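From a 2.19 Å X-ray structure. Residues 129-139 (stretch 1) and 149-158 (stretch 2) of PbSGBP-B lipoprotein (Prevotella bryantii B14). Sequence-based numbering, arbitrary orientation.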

ATOM      1  N   THR A 129      20.910 -16.591   2.074  1.00 48.28           N
ATOM      2  CA  THR A 129      19.465 -16.404   2.063  1.00 45.54           C
ATOM      3  C   THR A 129      19.129 -14.918   2.060  1.00 48.69           C
ATOM      4  O   THR A 129      19.578 -14.168   2.934  1.00 57.42           O
ATOM      5  CB  THR A 129      18.836 -17.099   3.269  1.00 50.85           C
ATOM      6  OG1 THR A 129      18.731 -18.503   3.006  1.00 58.41           O
ATOM      7  CG2 THR A 129      17.450 -16.536   3.551  1.00 49.38           C
ATOM      8  N   ILE A 130      18.345 -14.495   1.073  1.00 50.24           N
ATOM      9  CA  ILE A 130      17.896 -13.115   0.946  1.00 49.02           C
ATOM     10  C   ILE A 130      16.377 -13.097   1.042  1.00 56.82           C
ATOM     11  O   ILE A 130      15.700 -14.044   0.627  1.00 54.50           O
ATOM     12  CB  ILE A 130      18.379 -12.479  -0.377  1.00 51.44           C
ATOM     13  CG1 ILE A 130      19.897 -12.613  -0.511  1.00 50.42           C
ATOM     14  CG2 ILE A 130      17.973 -11.014  -0.462  1.00 50.33           C
ATOM     15  CD1 ILE A 130      20.677 -11.661   0.368  1.00 59.32           C
ATOM     16  N   SER A 131      15.846 -12.016   1.607  1.00 62.40           N
ATOM     17  CA  SER A 131      14.405 -11.884   1.770  1.00 64.42           C
ATOM     18  C   SER A 131      13.694 -11.958   0.424  1.00 56.76           C
ATOM     19  O   SER A 131      14.199 -11.479  -0.594  1.00 50.41           O
ATOM     20  CB  SER A 131      14.074 -10.564   2.467  1.00 70.64           C
ATOM     21  OG  SER A 131      12.679 -10.426   2.661  1.00 76.22           O
ATOM     22  N   ALA A 132      12.516 -12.579   0.429  1.00 54.93           N
ATOM     23  CA  ALA A 132      11.668 -12.629  -0.748  1.00 54.92           C
ATOM     24  C   ALA A 132      11.177 -11.224  -1.098  1.00 48.11           C
ATOM     25  O   ALA A 132      11.228 -10.317  -0.265  1.00 56.13           O
ATOM     26  CB  ALA A 132      10.485 -13.563  -0.501  1.00 57.75           C
ATOM     27  N   PRO A 133      10.710 -11.014  -2.330  1.00 46.64           N
ATOM     28  CA  PRO A 133      10.229  -9.678  -2.703  1.00 50.48           C
ATOM     29  C   PRO A 133       9.030  -9.267  -1.864  1.00 62.82           C
ATOM     30  O   PRO A 133       8.183 -10.088  -1.509  1.00 63.28           O
ATOM     31  CB  PRO A 133       9.852  -9.832  -4.181  1.00 50.48           C
ATOM     32  CG  PRO A 133      10.613 -11.015  -4.652  1.00 50.54           C
ATOM     33  CD  PRO A 133      10.690 -11.938  -3.478  1.00 50.26           C
ATOM     34  N   SER A 134       8.972  -7.981  -1.536  1.00 63.76           N
ATOM     35  CA  SER A 134       7.827  -7.388  -0.865  1.00 57.77           C
ATOM     36  C   SER A 134       7.135  -6.450  -1.841  1.00 55.50           C
ATOM     37  O   SER A 134       7.787  -5.598  -2.452  1.00 59.50           O
ATOM     38  CB  SER A 134       8.250  -6.632   0.397  1.00 66.20           C
ATOM     39  OG  SER A 134       8.633  -5.304   0.092  1.00 75.57           O
ATOM     40  N   VAL A 135       5.827  -6.619  -1.999  1.00 58.99           N
ATOM     41  CA  VAL A 135       5.033  -5.822  -2.926  1.00 58.62           C
ATOM     42  C   VAL A 135       4.087  -4.960  -2.109  1.00 58.90           C
ATOM     43  O   VAL A 135       3.324  -5.475  -1.283  1.00 59.41           O
ATOM     44  CB  VAL A 135       4.260  -6.707  -3.914  1.00 54.90           C
ATOM     45  CG1 VAL A 135       3.548  -5.847  -4.941  1.00 52.82           C
ATOM     46  CG2 VAL A 135       5.201  -7.691  -4.587  1.00 55.10           C
ATOM     47  N   VAL A 136       4.131  -3.652  -2.335  1.00 59.41           N
ATOM     48  CA  VAL A 136       3.317  -2.736  -1.547  1.00 61.92           C
ATOM     49  C   VAL A 136       2.274  -2.049  -2.418  1.00 62.48           C
ATOM     50  O   VAL A 136       1.070  -2.158  -2.153  1.00 68.43           O
ATOM     51  CB  VAL A 136       4.201  -1.712  -0.811  1.00 61.61           C
ATOM     52  CG1 VAL A 136       3.331  -0.696  -0.091  1.00 63.68           C
ATOM     53  CG2 VAL A 136       5.118  -2.420   0.175  1.00 59.17           C
ATOM     54  N   SER A 137       2.713  -1.345  -3.460  1.00 56.70           N
ATOM     55  CA  SER A 137       1.794  -0.500  -4.208  1.00 49.19           C
ATOM     56  C   SER A 137       2.047  -0.603  -5.703  1.00 56.36           C
ATOM     57  O   SER A 137       3.150  -0.934  -6.145  1.00 55.14           O
ATOM     58  CB  SER A 137       1.909   0.968  -3.777  1.00 45.41           C
ATOM     59  OG  SER A 137       3.223   1.451  -3.981  1.00 51.05           O
HETATM   60  N   MSE A 138       1.006  -0.308  -6.476  1.00 54.46           N
HETATM   61  CA  MSE A 138       1.124  -0.196  -7.917  1.00 47.95           C
HETATM   62  C   MSE A 138       0.743   1.243  -8.249  1.00 51.84           C
HETATM   63  O   MSE A 138      -0.147   1.808  -7.609  1.00 54.98           O
HETATM   64  CB  MSE A 138       0.211  -1.200  -8.627  1.00 50.79           C
HETATM   65  CG  MSE A 138       0.674  -1.590 -10.012  1.00 54.41           C
HETATM   66 SE   MSE A 138      -0.771  -2.164 -11.175  0.58 57.37          SE
HETATM   67  CE  MSE A 138      -0.564  -4.064 -11.111  1.00 50.78           C
ATOM     68  N   SER A 139       1.425   1.844  -9.227  1.00 51.83           N
ATOM     69  CA  SER A 139       1.209   3.260  -9.521  1.00 51.82           C
ATOM     70  C   SER A 139      -0.242   3.529  -9.901  1.00 50.96           C
ATOM     71  O   SER A 139      -0.883   4.436  -9.361  1.00 49.46           O
ATOM     72  CB  SER A 139       2.147   3.712 -10.638  1.00 49.09           C
ATOM     73  OG  SER A 139       1.882   3.009 -11.839  1.00 51.12           O
ATOM     74  N   VAL A 149       3.812   1.881 -15.954  1.00 56.86           N
ATOM     75  CA  VAL A 149       3.375   1.399 -14.651  1.00 55.53           C
ATOM     76  C   VAL A 149       4.604   1.123 -13.799  1.00 55.18           C
ATOM     77  O   VAL A 149       5.592   0.562 -14.282  1.00 57.62           O
ATOM     78  CB  VAL A 149       2.506   0.131 -14.777  1.00 54.45           C
ATOM     79  CG1 VAL A 149       1.890  -0.228 -13.436  1.00 58.49           C
ATOM     80  CG2 VAL A 149       1.430   0.327 -15.832  1.00 48.71           C
ATOM     81  N   THR A 150       4.540   1.522 -12.531  1.00 52.69           N
ATOM     82  CA  THR A 150       5.599   1.259 -11.567  1.00 57.63           C
ATOM     83  C   THR A 150       5.022   0.511 -10.374  1.00 54.10           C
ATOM     84  O   THR A 150       3.966   0.887  -9.853  1.00 63.23           O
ATOM     85  CB  THR A 150       6.270   2.556 -11.102  1.00 60.58           C
ATOM     86  OG1 THR A 150       5.311   3.377 -10.426  1.00 67.98           O
ATOM     87  CG2 THR A 150       6.844   3.318 -12.287  1.00 54.67           C
ATOM     88  N   ILE A 151       5.710  -0.546  -9.951  1.00 48.69           N
ATOM     89  CA  ILE A 151       5.332  -1.325  -8.778  1.00 51.14           C
ATOM     90  C   ILE A 151       6.377  -1.069  -7.703  1.00 58.95           C
ATOM     91  O   ILE A 151       7.572  -1.313  -7.916  1.00 63.20           O
ATOM     92  CB  ILE A 151       5.219  -2.823  -9.103  1.00 50.82           C
ATOM     93  CG1 ILE A 151       3.873  -3.124  -9.757  1.00 52.69           C
ATOM     94  CG2 ILE A 151       5.372  -3.660  -7.841  1.00 49.17           C
ATOM     95  CD1 ILE A 151       3.816  -4.469 -10.437  1.00 51.52           C
ATOM     96  N   THR A 152       5.935  -0.569  -6.553  1.00 54.83           N
ATOM     97  CA  THR A 152       6.830  -0.192  -5.468  1.00 51.60           C
ATOM     98  C   THR A 152       6.848  -1.271  -4.396  1.00 54.72           C
ATOM     99  O   THR A 152       5.813  -1.860  -4.070  1.00 57.39           O
ATOM    100  CB  THR A 152       6.409   1.145  -4.852  1.00 56.26           C
ATOM    101  OG1 THR A 152       6.157   2.098  -5.894  1.00 59.57           O
ATOM    102  CG2 THR A 152       7.500   1.682  -3.936  1.00 55.61           C
ATOM    103  N   GLY A 153       8.033  -1.529  -3.853  1.00 56.18           N
ATOM    104  CA  GLY A 153       8.189  -2.508  -2.798  1.00 56.34           C
ATOM    105  C   GLY A 153       9.615  -2.604  -2.300  1.00 55.56           C
ATOM    106  O   GLY A 153      10.244  -1.584  -2.002  1.00 56.70           O
ATOM    107  N   ASP A 154      10.137  -3.825  -2.207  1.00 50.08           N
ATOM    108  CA  ASP A 154      11.498  -4.033  -1.740  1.00 53.43           C
ATOM    109  C   ASP A 154      11.973  -5.404  -2.194  1.00 53.64           C
ATOM    110  O   ASP A 154      11.171  -6.295  -2.491  1.00 49.59           O
ATOM    111  CB  ASP A 154      11.597  -3.905  -0.215  1.00 56.94           C
ATOM    112  CG  ASP A 154      12.990  -3.527   0.248  1.00 63.73           C
ATOM    113  OD1 ASP A 154      13.946  -3.706  -0.535  1.00 66.42           O
ATOM    114  OD2 ASP A 154      13.131  -3.052   1.394  1.00 68.33           O
ATOM    115  N   TYR A 155      13.299  -5.553  -2.246  1.00 49.21           N
ATOM    116  CA  TYR A 155      13.950  -6.817  -2.596  1.00 45.46           C
ATOM    117  C   TYR A 155      13.535  -7.302  -3.985  1.00 47.26           C
ATOM    118  O   TYR A 155      13.285  -8.489  -4.200  1.00 48.16           O
ATOM    119  CB  TYR A 155      13.685  -7.886  -1.533  1.00 53.07           C
ATOM    120  CG  TYR A 155      14.164  -7.480  -0.156  1.00 56.77           C
ATOM    121  CD1 TYR A 155      13.261  -7.185   0.859  1.00 58.98           C
ATOM    122  CD2 TYR A 155      15.521  -7.381   0.125  1.00 61.08           C
ATOM    123  CE1 TYR A 155      13.698  -6.808   2.116  1.00 59.41           C
ATOM    124  CE2 TYR A 155      15.965  -7.003   1.377  1.00 65.49           C
ATOM    125  CZ  TYR A 155      15.051  -6.718   2.369  1.00 63.81           C
ATOM    126  OH  TYR A 155      15.494  -6.343   3.615  1.00 68.09           O
ATOM    127  N   PHE A 156      13.460  -6.370  -4.935  1.00 45.29           N
ATOM    128  CA  PHE A 156      13.286  -6.702  -6.349  1.00 49.99           C
ATOM    129  C   PHE A 156      14.678  -6.857  -6.945  1.00 53.39           C
ATOM    130  O   PHE A 156      15.281  -5.902  -7.435  1.00 57.32           O
ATOM    131  CB  PHE A 156      12.486  -5.628  -7.074  1.00 52.99           C
ATOM    132  CG  PHE A 156      11.091  -5.446  -6.550  1.00 54.94           C
ATOM    133  CD1 PHE A 156      10.359  -6.527  -6.089  1.00 53.09           C
ATOM    134  CD2 PHE A 156      10.510  -4.187  -6.524  1.00 53.24           C
ATOM    135  CE1 PHE A 156       9.073  -6.356  -5.609  1.00 55.50           C
ATOM    136  CE2 PHE A 156       9.228  -4.009  -6.046  1.00 55.24           C
ATOM    137  CZ  PHE A 156       8.507  -5.095  -5.587  1.00 52.44           C
ATOM    138  N   LEU A 157      15.205  -8.076  -6.893  1.00 57.18           N
ATOM    139  CA  LEU A 157      16.565  -8.361  -7.329  1.00 59.82           C
ATOM    140  C   LEU A 157      16.526  -9.271  -8.550  1.00 59.90           C
ATOM    141  O   LEU A 157      15.965 -10.372  -8.494  1.00 52.89           O
ATOM    142  CB  LEU A 157      17.377  -8.988  -6.196  1.00 56.91           C
ATOM    143  CG  LEU A 157      17.096  -8.365  -4.826  1.00 58.92           C
ATOM    144  CD1 LEU A 157      17.607  -9.250  -3.703  1.00 52.52           C
ATOM    145  CD2 LEU A 157      17.701  -6.969  -4.741  1.00 64.35           C
ATOM    146  N   ASP A 158      17.128  -8.808  -9.643  1.00 56.44           N
ATOM    147  CA  ASP A 158      17.114  -9.491 -10.929  1.00 55.42           C
ATOM    148  C   ASP A 158      18.528  -9.935 -11.279  1.00 54.96           C
ATOM    149  O   ASP A 158      19.467  -9.133 -11.218  1.00 58.53           O
ATOM    150  CB  ASP A 158      16.554  -8.567 -12.015  1.00 57.01           C
ATOM    151  CG  ASP A 158      16.490  -9.228 -13.377  1.00 59.63           C
ATOM    152  OD1 ASP A 158      15.803 -10.262 -13.509  1.00 57.07           O
ATOM    153  OD2 ASP A 158      17.115  -8.702 -14.322  1.00 63.68           O
TER
HETATM  154  O   HOH W   1       4.116   1.835  -7.229  1.00 66.70           O

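Two antiparallel strands, 134-138 and 149-154, pair edge to edge, their directions 145° apart. Ser 134 and Asp 154 open the ladder with two hydrogen bonds, Ser 134 N to Asp 154 O at 2.9 Å and Asp 154 N to Ser 134 O at 3.0 Å. A bulge then shifts the register by one: Thr 152 O accepts from both Val 136 N (3.0 Å) and Ser 137 N (3.2 Å), while Thr 152 N returns a bond to Ser 137 O at 2.8 Å. The psi of -58° at Val 136 marks the irregular residue, and its side chain points sideways. Gly 153 lies close by with phi/psi of -178°/-131°; an ideal CB there would fall 1.9 Å from Ser 134 O, so in this conformation the space is open only to a residue without one.

The face carrying Val 135, Met 138 and Ile 151 is apolar. In Met 138, a selenomethionine, chi1 t places its CG 3.6 Å from Ile 151 CG1 and 3.9 Å from Val 149 CG1; chi2 t then carries SE away from Ile 151, leaving it 4.0 Å from Val 149 CG1. Val 135, also t, places CG1 4.1 Å from Ile 151 CG2, and its CG2 meets the edge of the Phe 156 ring, as does Pro 133 CB (3.8 Å from Phe 156 CE1).

Ser 139 finishes the ladder with a side chain: with chi1 at 62° (p), its OG accepts from Thr 150 N at 3.1 Å, while Ser 139 N donates to Thr 150 O at 2.8 Å. Water 1 donates to that same Thr 150 O (2.8 Å) and lies 2.5 Å from Thr 152 OG1.

Beyond the strand, Tyr 155 adopts phi/psi of 59°/42°, its N bonded to Asp 154 OD1 (2.6 Å). With chi1 m, its ring receives Ser 131 CB over one face, 3.8 Å from the centroid.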